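Local coordinates for protein calmodulin-binding transcription activator 1 (Homo sapiens, PDB 2CXK) that activates transcription as a DNA-binding regulator that may interact with calmodulin, this chain being its TIG (IPT) domain, at residues 31-36 against 73-78; 71-74 against 79-82. All blocks are in the same frame, centred on the assembly; numbering follows the deposited sequence.

Contact 1. Residues 31-36 against 73-78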
# COMPACT_ATOMS: atom_id res chain seq x y z
N TRP A 31 -8.15 7.91 -8.56
CA TRP A 31 -8.45 7.05 -9.70
C TRP A 31 -9.85 6.46 -9.58
O TRP A 31 -10.18 5.82 -8.58
CB TRP A 31 -7.43 5.90 -9.82
CG TRP A 31 -6.17 6.09 -9.01
CD1 TRP A 31 -5.74 5.29 -7.99
CD2 TRP A 31 -5.20 7.13 -9.15
NE1 TRP A 31 -4.55 5.76 -7.49
CE2 TRP A 31 -4.20 6.89 -8.17
CE3 TRP A 31 -5.07 8.24 -9.99
CZ2 TRP A 31 -3.08 7.72 -8.02
CZ3 TRP A 31 -3.95 9.07 -9.84
CH2 TRP A 31 -2.98 8.80 -8.86
N GLN A 32 -10.67 6.64 -10.62
CA GLN A 32 -12.04 6.14 -10.60
C GLN A 32 -12.42 5.35 -11.85
O GLN A 32 -13.26 4.45 -11.78
CB GLN A 32 -13.02 7.31 -10.44
CG GLN A 32 -12.85 8.11 -9.15
CD GLN A 32 -13.20 7.31 -7.91
OE1 GLN A 32 -14.27 6.70 -7.83
NE2 GLN A 32 -12.30 7.32 -6.92
N GLU A 33 -11.81 5.68 -12.98
CA GLU A 33 -12.10 5.02 -14.26
C GLU A 33 -12.34 3.52 -14.11
O GLU A 33 -11.75 2.86 -13.27
CB GLU A 33 -10.96 5.26 -15.26
CG GLU A 33 -10.73 6.73 -15.63
CD GLU A 33 -11.96 7.39 -16.22
OE1 GLU A 33 -12.46 6.92 -17.27
OE2 GLU A 33 -12.44 8.39 -15.63
N ALA A 34 -13.24 2.99 -14.94
CA ALA A 34 -13.54 1.58 -14.88
C ALA A 34 -12.67 0.82 -15.87
O ALA A 34 -12.26 -0.31 -15.61
CB ALA A 34 -15.02 1.34 -15.20
N SER A 35 -12.36 1.46 -17.00
CA SER A 35 -11.54 0.83 -18.03
C SER A 35 -10.20 0.34 -17.49
O SER A 35 -9.54 1.03 -16.70
CB SER A 35 -11.31 1.81 -19.18
OG SER A 35 -10.68 1.16 -20.27
N ASN A 36 -9.81 -0.84 -17.93
CA ASN A 36 -8.56 -1.49 -17.53
C ASN A 36 -7.35 -0.96 -18.30
O ASN A 36 -6.61 -1.73 -18.92
CB ASN A 36 -8.72 -3.00 -17.77
CG ASN A 36 -7.52 -3.80 -17.31
OD1 ASN A 36 -7.39 -4.98 -17.64
ND2 ASN A 36 -6.64 -3.17 -16.52
N VAL A 73 1.42 7.72 -12.29
CA VAL A 73 0.26 6.93 -12.69
C VAL A 73 -0.21 7.45 -14.05
O VAL A 73 -0.27 8.66 -14.27
CB VAL A 73 -0.90 7.07 -11.69
CG1 VAL A 73 -2.12 6.34 -12.19
CG2 VAL A 73 -0.48 6.53 -10.34
N ALA A 74 -0.52 6.54 -14.97
CA ALA A 74 -0.98 6.91 -16.30
C ALA A 74 -2.25 6.14 -16.66
O ALA A 74 -2.53 5.08 -16.10
CB ALA A 74 0.10 6.61 -17.33
N PHE A 75 -3.03 6.70 -17.59
CA PHE A 75 -4.25 6.07 -18.07
C PHE A 75 -4.13 6.19 -19.59
O PHE A 75 -3.97 7.30 -20.10
CB PHE A 75 -5.50 6.81 -17.59
CG PHE A 75 -6.78 6.09 -17.91
CD1 PHE A 75 -7.16 4.97 -17.19
CD2 PHE A 75 -7.59 6.52 -18.96
CE1 PHE A 75 -8.33 4.27 -17.50
CE2 PHE A 75 -8.77 5.84 -19.28
CZ PHE A 75 -9.14 4.71 -18.55
N ASN A 76 -4.20 5.07 -20.29
CA ASN A 76 -4.04 5.05 -21.75
C ASN A 76 -2.68 5.67 -22.08
O ASN A 76 -2.52 6.37 -23.08
CB ASN A 76 -5.17 5.82 -22.43
CG ASN A 76 -6.46 5.01 -22.51
OD1 ASN A 76 -7.55 5.57 -22.50
ND2 ASN A 76 -6.33 3.70 -22.60
N ASN A 77 -1.71 5.37 -21.22
CA ASN A 77 -0.32 5.83 -21.31
C ASN A 77 -0.15 7.33 -21.16
O ASN A 77 0.93 7.87 -21.42
CB ASN A 77 0.36 5.39 -22.62
CG ASN A 77 1.89 5.52 -22.55
OD1 ASN A 77 2.53 6.04 -23.47
ND2 ASN A 77 2.47 5.04 -21.46
N GLN A 78 -1.21 8.02 -20.75
CA GLN A 78 -1.13 9.45 -20.53
C GLN A 78 -0.92 9.68 -19.03
O GLN A 78 -1.71 9.21 -18.21
CB GLN A 78 -2.43 10.14 -20.96
CG GLN A 78 -2.45 11.64 -20.70
CD GLN A 78 -3.84 12.26 -20.85
OE1 GLN A 78 -4.03 13.45 -20.60
NE2 GLN A 78 -4.81 11.44 -21.26
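W31 and V73 approach from opposite directions, and the isopropyl group lies against one face of the indole. V73 CG1 stands over the six-membered ring, 4.1 Å from the W31 ring centroid and only 12° off the normal, a CH-pi contact. V73 CG2 lies over the same face, above the rim, 3.7 Å from W31 CZ2 and about as close to CH2. With CG1 anti to the backbone N (chi1 175°), V73 turns both methyls toward the indole. The ring's polar corner points elsewhere, since W31 NE1 donates to the carbonyl oxygen of I27, a bond that helps fix how the buried indole is turned.

Further along, F75 takes up the opposite role, offering a ring to the loop. E33 crosses it at about a right angle, its CG lying over one face, 4.0 Å from the F75 ring centroid, while E33 CB touches F75 CE1 at 3.6 Å. The E33 chain then bends at chi2, and its carboxylate plane stands 73° from the ring plane, so the aliphatic part of the glutamate, and not a flat stack, does the packing. S35 approaches the ring at its edge: S35 O lies 3.5 Å from F75 CE1, and S35 CB is 3.7 Å from F75 CZ. S35 OG is hydrogen-bonded to N37 OD1, while Y38 meets F75 edge-to-face from strand 38-42.

No hydrogen bond joins 31-36 to 73-78; apolar and ring contacts carry the interface. Immediately beyond V73 and A74, residues 75-78 form a type I' turn closed by paired F75-Q78 backbone bonds, the classic two-residue beta-hairpin connection; F75, its first residue, packs on the loop between strands 24-28 and 38-42 of the immunoglobulin-like TIG domain.

Contact 2. Residues 71-74 against 79-82; sequences LQVA and IISN
S81 places OG between its backbone N and carbonyl carbon (chi1 77°), which carries the hydroxyl in to the backbone of V73. I79 has CG1 beside its own N and anti to the carbonyl carbon (chi1 -60°), bringing the end of the chain back over Q72 and A74. The setting is a short antiparallel beta hairpin in the immunoglobulin-like TIG fold, where A74 and I79 form a non-hydrogen-bonded pair with CA atoms 4.1 Å apart.

On the face bearing these two residues, A74 CB meets I79 CD1 at 4.0 Å. Q72 crosses the isoleucine obliquely and lays its amide end against it, Q72 OE1 coming 3.7 Å from I79 CG2; its NE2 has a weak hydrogen bond to Q44 OE1. I80 instead goes to V73, its CD1 packing on CG1, and it also touches Y38 of strand 38-42.

The backbone of V73 is bonded at both its polar atoms. I80 N donates to V73 O over 2.8 Å. In the return direction a side chain takes over: V73 N donates to S81 OG over 2.9 Å, the hydroxyl taking the place that I80 O would have in a regular antiparallel pair. Thus the buried amide of V73 keeps an acceptor. The N82 side chain ties the segment to the N-terminal stretch, its OD1 accepting from V9 N. The serine hydroxyl is gripped on two accounts: S81 OG accepts from V73 N and donates to N82 O at 2.8 Å, with the donor tilted 17° from that carbonyl plane.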
# COMPACT_ATOMS: atom_id res chain seq x y z
N LEU A 71 7.88 7.94 -9.90
CA LEU A 71 6.79 6.97 -9.95
C LEU A 71 5.57 7.80 -10.34
O LEU A 71 5.21 8.76 -9.65
CB LEU A 71 6.56 6.31 -8.58
CG LEU A 71 5.31 5.42 -8.47
CD1 LEU A 71 5.27 4.41 -9.61
CD2 LEU A 71 5.31 4.71 -7.11
N GLN A 72 4.95 7.45 -11.47
CA GLN A 72 3.78 8.18 -11.96
C GLN A 72 2.66 7.23 -12.35
O GLN A 72 2.91 6.08 -12.70
CB GLN A 72 4.16 9.01 -13.19
CG GLN A 72 5.33 9.96 -13.01
CD GLN A 72 5.82 10.51 -14.33
OE1 GLN A 72 5.43 11.61 -14.75
NE2 GLN A 72 6.66 9.75 -15.01
N VAL A 73 1.42 7.72 -12.29
CA VAL A 73 0.26 6.93 -12.69
C VAL A 73 -0.21 7.45 -14.05
O VAL A 73 -0.27 8.66 -14.27
CB VAL A 73 -0.90 7.07 -11.69
CG1 VAL A 73 -2.12 6.34 -12.19
CG2 VAL A 73 -0.48 6.53 -10.34
N ALA A 74 -0.52 6.54 -14.97
CA ALA A 74 -0.98 6.91 -16.30
C ALA A 74 -2.25 6.14 -16.66
O ALA A 74 -2.53 5.08 -16.10
CB ALA A 74 0.10 6.61 -17.33
N ILE A 79 0.14 10.39 -18.66
CA ILE A 79 0.40 10.66 -17.24
C ILE A 79 -0.77 11.45 -16.65
O ILE A 79 -1.15 12.50 -17.17
CB ILE A 79 1.67 11.49 -17.04
CG1 ILE A 79 2.88 10.73 -17.60
CG2 ILE A 79 1.87 11.80 -15.55
CD1 ILE A 79 3.05 9.36 -17.02
N ILE A 80 -1.34 10.95 -15.55
CA ILE A 80 -2.47 11.62 -14.91
C ILE A 80 -2.23 11.95 -13.43
O ILE A 80 -3.18 12.23 -12.70
CB ILE A 80 -3.75 10.77 -14.98
CG1 ILE A 80 -3.51 9.41 -14.31
CG2 ILE A 80 -4.18 10.60 -16.42
CD1 ILE A 80 -4.78 8.65 -14.01
N SER A 81 -0.98 11.91 -13.00
CA SER A 81 -0.68 12.21 -11.60
C SER A 81 0.64 12.94 -11.49
O SER A 81 1.34 13.13 -12.49
CB SER A 81 -0.58 10.91 -10.79
OG SER A 81 0.66 10.26 -11.03
N ASN A 82 0.98 13.37 -10.28
CA ASN A 82 2.24 14.03 -10.02
C ASN A 82 3.26 12.89 -9.93
O ASN A 82 2.87 11.72 -9.98
CB ASN A 82 2.18 14.77 -8.68
CG ASN A 82 1.81 13.85 -7.52
OD1 ASN A 82 0.81 13.14 -7.57
ND2 ASN A 82 2.61 13.87 -6.46

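How the contacts relate
From the N terminus, the chain runs through strands 11-17 and 24-28 into the loop holding 31-36. It then builds strands 38-42, 45-53 and 56-60 before strand 67-75 returns to that loop, so contact 1 closes a long excursion. Contact 2 closes a much shorter one, the hairpin turning back at residues 75-78. Neither closure nests within the other: they overlap along the chain, sharing V73 and A74, and 79-82 lies beyond both segments of contact 1. In space they adjoin, W31 CH2 resting on S81 CB at 3.7 Å. Together they join the 31-36 loop, the end of strand 67-75 and the link to strand 84-88.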